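Local coordinates for transcription initiation factor TFIID subunit 6 (Drosophila melanogaster, PDB 1TAF), which serves as a subunit of TFIID, the complex that mediates promoter responses to activators and repressors, and is represented here by its heterodimerizing histone-fold domain, at residues S5-A9 and E10-V14; V14-S18 and I19-S23. One frame throughout, in Å; residues are numbered along the deposited sequence.

Contact 1 of 2, residues S5-A9 and E10-V14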
loop_
_atom_site.group_PDB
_atom_site.type_symbol
_atom_site.label_atom_id
_atom_site.label_comp_id
_atom_site.label_asym_id
_atom_site.label_seq_id
_atom_site.Cartn_x
_atom_site.Cartn_y
_atom_site.Cartn_z
ATOM N N SER B 5 15.984 -21.698 10.332
ATOM C CA SER B 5 15.343 -22.112 9.099
ATOM C C SER B 5 14.809 -20.973 8.229
ATOM O O SER B 5 14.538 -19.867 8.695
ATOM C CB SER B 5 14.222 -23.086 9.414
ATOM O OG SER B 5 14.718 -24.162 10.188
ATOM N N SER B 6 14.636 -21.269 6.952
ATOM C CA SER B 6 14.116 -20.291 6.027
ATOM C C SER B 6 13.426 -20.972 4.861
ATOM O O SER B 6 13.715 -22.117 4.534
ATOM C CB SER B 6 15.241 -19.382 5.531
ATOM O OG SER B 6 16.225 -20.122 4.852
ATOM N N ILE B 7 12.447 -20.281 4.300
ATOM C CA ILE B 7 11.697 -20.767 3.151
ATOM C C ILE B 7 12.676 -20.838 1.977
ATOM O O ILE B 7 13.541 -19.976 1.830
ATOM C CB ILE B 7 10.522 -19.794 2.832
ATOM C CG1 ILE B 7 9.481 -19.818 3.972
ATOM C CG2 ILE B 7 9.894 -20.120 1.485
ATOM C CD1 ILE B 7 8.809 -21.188 4.213
ATOM N N SER B 8 12.559 -21.873 1.159
ATOM C CA SER B 8 13.456 -22.037 0.017
ATOM C C SER B 8 13.155 -21.065 -1.115
ATOM O O SER B 8 12.010 -20.626 -1.291
ATOM C CB SER B 8 13.364 -23.464 -0.537
ATOM O OG SER B 8 12.063 -23.714 -1.053
ATOM N N ALA B 9 14.184 -20.755 -1.894
ATOM C CA ALA B 9 14.043 -19.881 -3.045
ATOM C C ALA B 9 13.148 -20.575 -4.074
ATOM O O ALA B 9 12.457 -19.918 -4.853
ATOM C CB ALA B 9 15.388 -19.614 -3.636
ATOM N N GLU B 10 13.140 -21.909 -4.051
ATOM C CA GLU B 10 12.319 -22.700 -4.971
ATOM C C GLU B 10 10.818 -22.458 -4.759
ATOM O O GLU B 10 10.044 -22.362 -5.719
ATOM C CB GLU B 10 12.655 -24.180 -4.825
ATOM C CG GLU B 10 11.936 -25.074 -5.801
ATOM C CD GLU B 10 12.179 -24.682 -7.251
ATOM O OE1 GLU B 10 13.310 -24.231 -7.574
ATOM O OE2 GLU B 10 11.232 -24.822 -8.065
ATOM N N SER B 11 10.419 -22.303 -3.500
ATOM C CA SER B 11 9.028 -22.040 -3.155
ATOM C C SER B 11 8.539 -20.710 -3.727
ATOM O O SER B 11 7.355 -20.548 -3.994
ATOM C CB SER B 11 8.856 -22.028 -1.634
ATOM O OG SER B 11 9.295 -23.247 -1.068
ATOM N N MET B 12 9.447 -19.754 -3.899
ATOM C CA MET B 12 9.100 -18.438 -4.445
ATOM C C MET B 12 8.727 -18.583 -5.912
ATOM O O MET B 12 7.889 -17.850 -6.430
ATOM C CB MET B 12 10.284 -17.470 -4.326
ATOM C CG MET B 12 10.840 -17.301 -2.921
ATOM S SD MET B 12 9.676 -16.568 -1.774
ATOM C CE MET B 12 8.996 -18.013 -0.975
ATOM N N LYS B 13 9.391 -19.520 -6.578
ATOM C CA LYS B 13 9.159 -19.793 -7.991
ATOM C C LYS B 13 7.748 -20.363 -8.211
ATOM O O LYS B 13 7.033 -19.979 -9.146
ATOM C CB LYS B 13 10.198 -20.805 -8.492
ATOM C CG LYS B 13 11.637 -20.542 -8.052
ATOM C CD LYS B 13 12.319 -19.521 -8.945
ATOM C CE LYS B 13 13.832 -19.764 -8.976
ATOM N NZ LYS B 13 14.563 -18.761 -9.808
ATOM N N VAL B 14 7.361 -21.296 -7.348
ATOM C CA VAL B 14 6.055 -21.923 -7.429
ATOM C C VAL B 14 4.983 -20.877 -7.236
ATOM O O VAL B 14 3.994 -20.870 -7.950
ATOM C CB VAL B 14 5.900 -23.007 -6.353
ATOM C CG1 VAL B 14 4.460 -23.509 -6.297
ATOM C CG2 VAL B 14 6.874 -24.145 -6.641
#

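Contact 2 of 2, residues V14-S18 and I19-S23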
loop_
_atom_site.group_PDB
_atom_site.type_symbol
_atom_site.label_atom_id
_atom_site.label_comp_id
_atom_site.label_asym_id
_atom_site.label_seq_id
_atom_site.Cartn_x
_atom_site.Cartn_y
_atom_site.Cartn_z
ATOM N N VAL B 14 7.361 -21.296 -7.348
ATOM C CA VAL B 14 6.055 -21.923 -7.429
ATOM C C VAL B 14 4.983 -20.877 -7.236
ATOM O O VAL B 14 3.994 -20.870 -7.950
ATOM C CB VAL B 14 5.900 -23.007 -6.353
ATOM C CG1 VAL B 14 4.460 -23.509 -6.297
ATOM C CG2 VAL B 14 6.874 -24.145 -6.641
ATOM N N ILE B 15 5.177 -20.005 -6.252
ATOM C CA ILE B 15 4.217 -18.944 -5.980
ATOM C C ILE B 15 4.108 -17.999 -7.187
ATOM O O ILE B 15 3.007 -17.615 -7.580
ATOM C CB ILE B 15 4.597 -18.164 -4.692
ATOM C CG1 ILE B 15 4.415 -19.063 -3.467
ATOM C CG2 ILE B 15 3.746 -16.902 -4.560
ATOM C CD1 ILE B 15 4.880 -18.430 -2.169
ATOM N N ALA B 16 5.243 -17.682 -7.805
ATOM C CA ALA B 16 5.270 -16.796 -8.966
ATOM C C ALA B 16 4.437 -17.354 -10.125
ATOM O O ALA B 16 3.708 -16.607 -10.793
ATOM C CB ALA B 16 6.700 -16.553 -9.416
ATOM N N GLU B 17 4.529 -18.665 -10.349
ATOM C CA GLU B 17 3.766 -19.299 -11.418
ATOM C C GLU B 17 2.287 -19.316 -11.118
ATOM O O GLU B 17 1.465 -19.160 -12.015
ATOM C CB GLU B 17 4.212 -20.734 -11.637
ATOM C CG GLU B 17 5.535 -20.882 -12.305
ATOM C CD GLU B 17 5.636 -22.196 -13.043
ATOM O OE1 GLU B 17 5.259 -23.243 -12.455
ATOM O OE2 GLU B 17 6.070 -22.173 -14.216
ATOM N N SER B 18 1.944 -19.537 -9.857
ATOM C CA SER B 18 0.550 -19.593 -9.447
ATOM C C SER B 18 -0.179 -18.272 -9.632
ATOM O O SER B 18 -1.405 -18.245 -9.693
ATOM C CB SER B 18 0.446 -20.056 -7.996
ATOM O OG SER B 18 1.034 -21.344 -7.850
ATOM N N ILE B 19 0.564 -17.172 -9.696
ATOM C CA ILE B 19 -0.064 -15.880 -9.879
ATOM C C ILE B 19 0.201 -15.281 -11.249
ATOM O O ILE B 19 -0.210 -14.160 -11.534
ATOM C CB ILE B 19 0.289 -14.878 -8.754
ATOM C CG1 ILE B 19 1.780 -14.511 -8.789
ATOM C CG2 ILE B 19 -0.146 -15.454 -7.401
ATOM C CD1 ILE B 19 2.168 -13.365 -7.835
ATOM N N GLY B 20 0.906 -16.021 -12.088
ATOM C CA GLY B 20 1.160 -15.550 -13.436
ATOM C C GLY B 20 2.139 -14.421 -13.687
ATOM O O GLY B 20 2.093 -13.805 -14.761
ATOM N N VAL B 21 3.054 -14.164 -12.751
ATOM C CA VAL B 21 4.034 -13.093 -12.960
ATOM C C VAL B 21 5.266 -13.542 -13.749
ATOM O O VAL B 21 6.173 -12.754 -13.980
ATOM C CB VAL B 21 4.495 -12.435 -11.634
ATOM C CG1 VAL B 21 3.306 -11.807 -10.924
ATOM C CG2 VAL B 21 5.225 -13.452 -10.734
ATOM N N GLY B 22 5.297 -14.802 -14.168
ATOM C CA GLY B 22 6.436 -15.281 -14.926
ATOM C C GLY B 22 7.586 -15.768 -14.058
ATOM O O GLY B 22 7.436 -15.983 -12.854
ATOM N N SER B 23 8.741 -15.942 -14.693
ATOM C CA SER B 23 9.949 -16.434 -14.042
ATOM C C SER B 23 10.640 -15.387 -13.193
ATOM O O SER B 23 10.520 -14.177 -13.447
ATOM C CB SER B 23 10.953 -16.931 -15.090
ATOM O OG SER B 23 10.408 -17.969 -15.884
#

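Contact 1 of 2, residues S5-A9 and E10-V14
Ser8 and Ser11 meet hydroxyl to hydroxyl where the chain enters helix 9-18: Ser8 OG donates to Ser11 OG at 2.8 Å. The Ser8 hydroxyl lies between its own backbone N and carbonyl carbon (chi1 64°), which turns it along the chain toward the first helical turn. Ser8 also offers its carbonyl, and Ser11 N reaches Ser8 O in a weak bond of 3.2 Å. With an alanine in place of Ser8, Ser11 OG is likely to lose this donor and keep its acidic partner on the chain of another protein as its main hold. One residue on, the backbone pairing repeats weakly, from Met12 N to Ala9 O, an oxygen that Lys13 CG also approaches at 3.4 Å.

A second, apolar touch lies beside the polar one. The Met12 chain bends at chi2 and again at chi3 (-64° and 97°), bringing its terminal methyl CE to 3.4 Å from Ile7 CG2, closer than usual for two carbons; the two side chains cross at about a right angle. The same Ile7 branch rests on Ser11 CB at 3.8 Å.

Further out, Ser11 OG is hydrogen-bonded to an acidic side chain of the chain of another protein, so the Ser8 hydroxyl forms a second shell behind that intermolecular bond. Lys13 NZ turns to Leu24 O and forms a salt bridge with Asp26. The segment before the helix is held to the long central helix 26-53 of the histone fold by the bond of Ile7 N to Ser37 OG, while Ile7 packs on Leu40 and Met12 on Ala33 of that helix.

Contact 2 of 2, residues V14-S18 and I19-S23
A Schellman motif at the C-terminal end of helix 9-18 joins Ala16 and Glu17 to Gly20 and Val21. Val21 N reaches back to Ala16 O at 3.2 Å, tilted 21° from the carbonyl plane. Gly20 N bonds to Glu17 O, also at 3.2 Å, but comes from well above that carbonyl's plane. Ile19 N is shared more loosely, in weak bonds to Ile15 O and Ala16 O.

Side-chain packing within the motif is small: Ala16 CB meets Val21 CG2 at 3.7 Å, and the carbonyl oxygen Gly22 O also comes to 3.6 Å from Ala16 CB. Ile19 CG1, set between its backbone N and carbonyl carbon (chi1 66°), folds back over the last turn and lies 3.5 Å from both Ala16 O and Ile15 O.

This turn begins the loop between the first short helix and the long central helix 26-53 of the histone fold. Gly20, with its positive phi, takes a conformation that favours glycine. At Gly22 the backbone angles would press a side chain against the carbonyl oxygen of Val21.

On the helix side, Ser18 OG turns back to Val14 O at 3.0 Å; Ser18 N bonds the same oxygen from the opposite face of its plane. The chain of another protein packs apolar side chains on Ala16 and Val21, and one of its basic side chains bonds to Val21 O.

How the contacts relate
Contacts 1 and 2 sit at the two ends of one short helix, 9-18, with centres about 13 Å apart and on the same side of the chain's centre. Contact 1 comes first along the chain, carrying the N-terminal segment into the helix; contact 2 follows, turning the helix into the loop that leads to helix 26-53. Val14 belongs to both, and beyond this overlap they do not touch. Contact 1 lies nearer the centre of the chain, against the long helix, and contact 2 farther out. Both ends of the helix also meet the chain of another protein, consistent with the heterodimerization of histone-fold domains in TFIID.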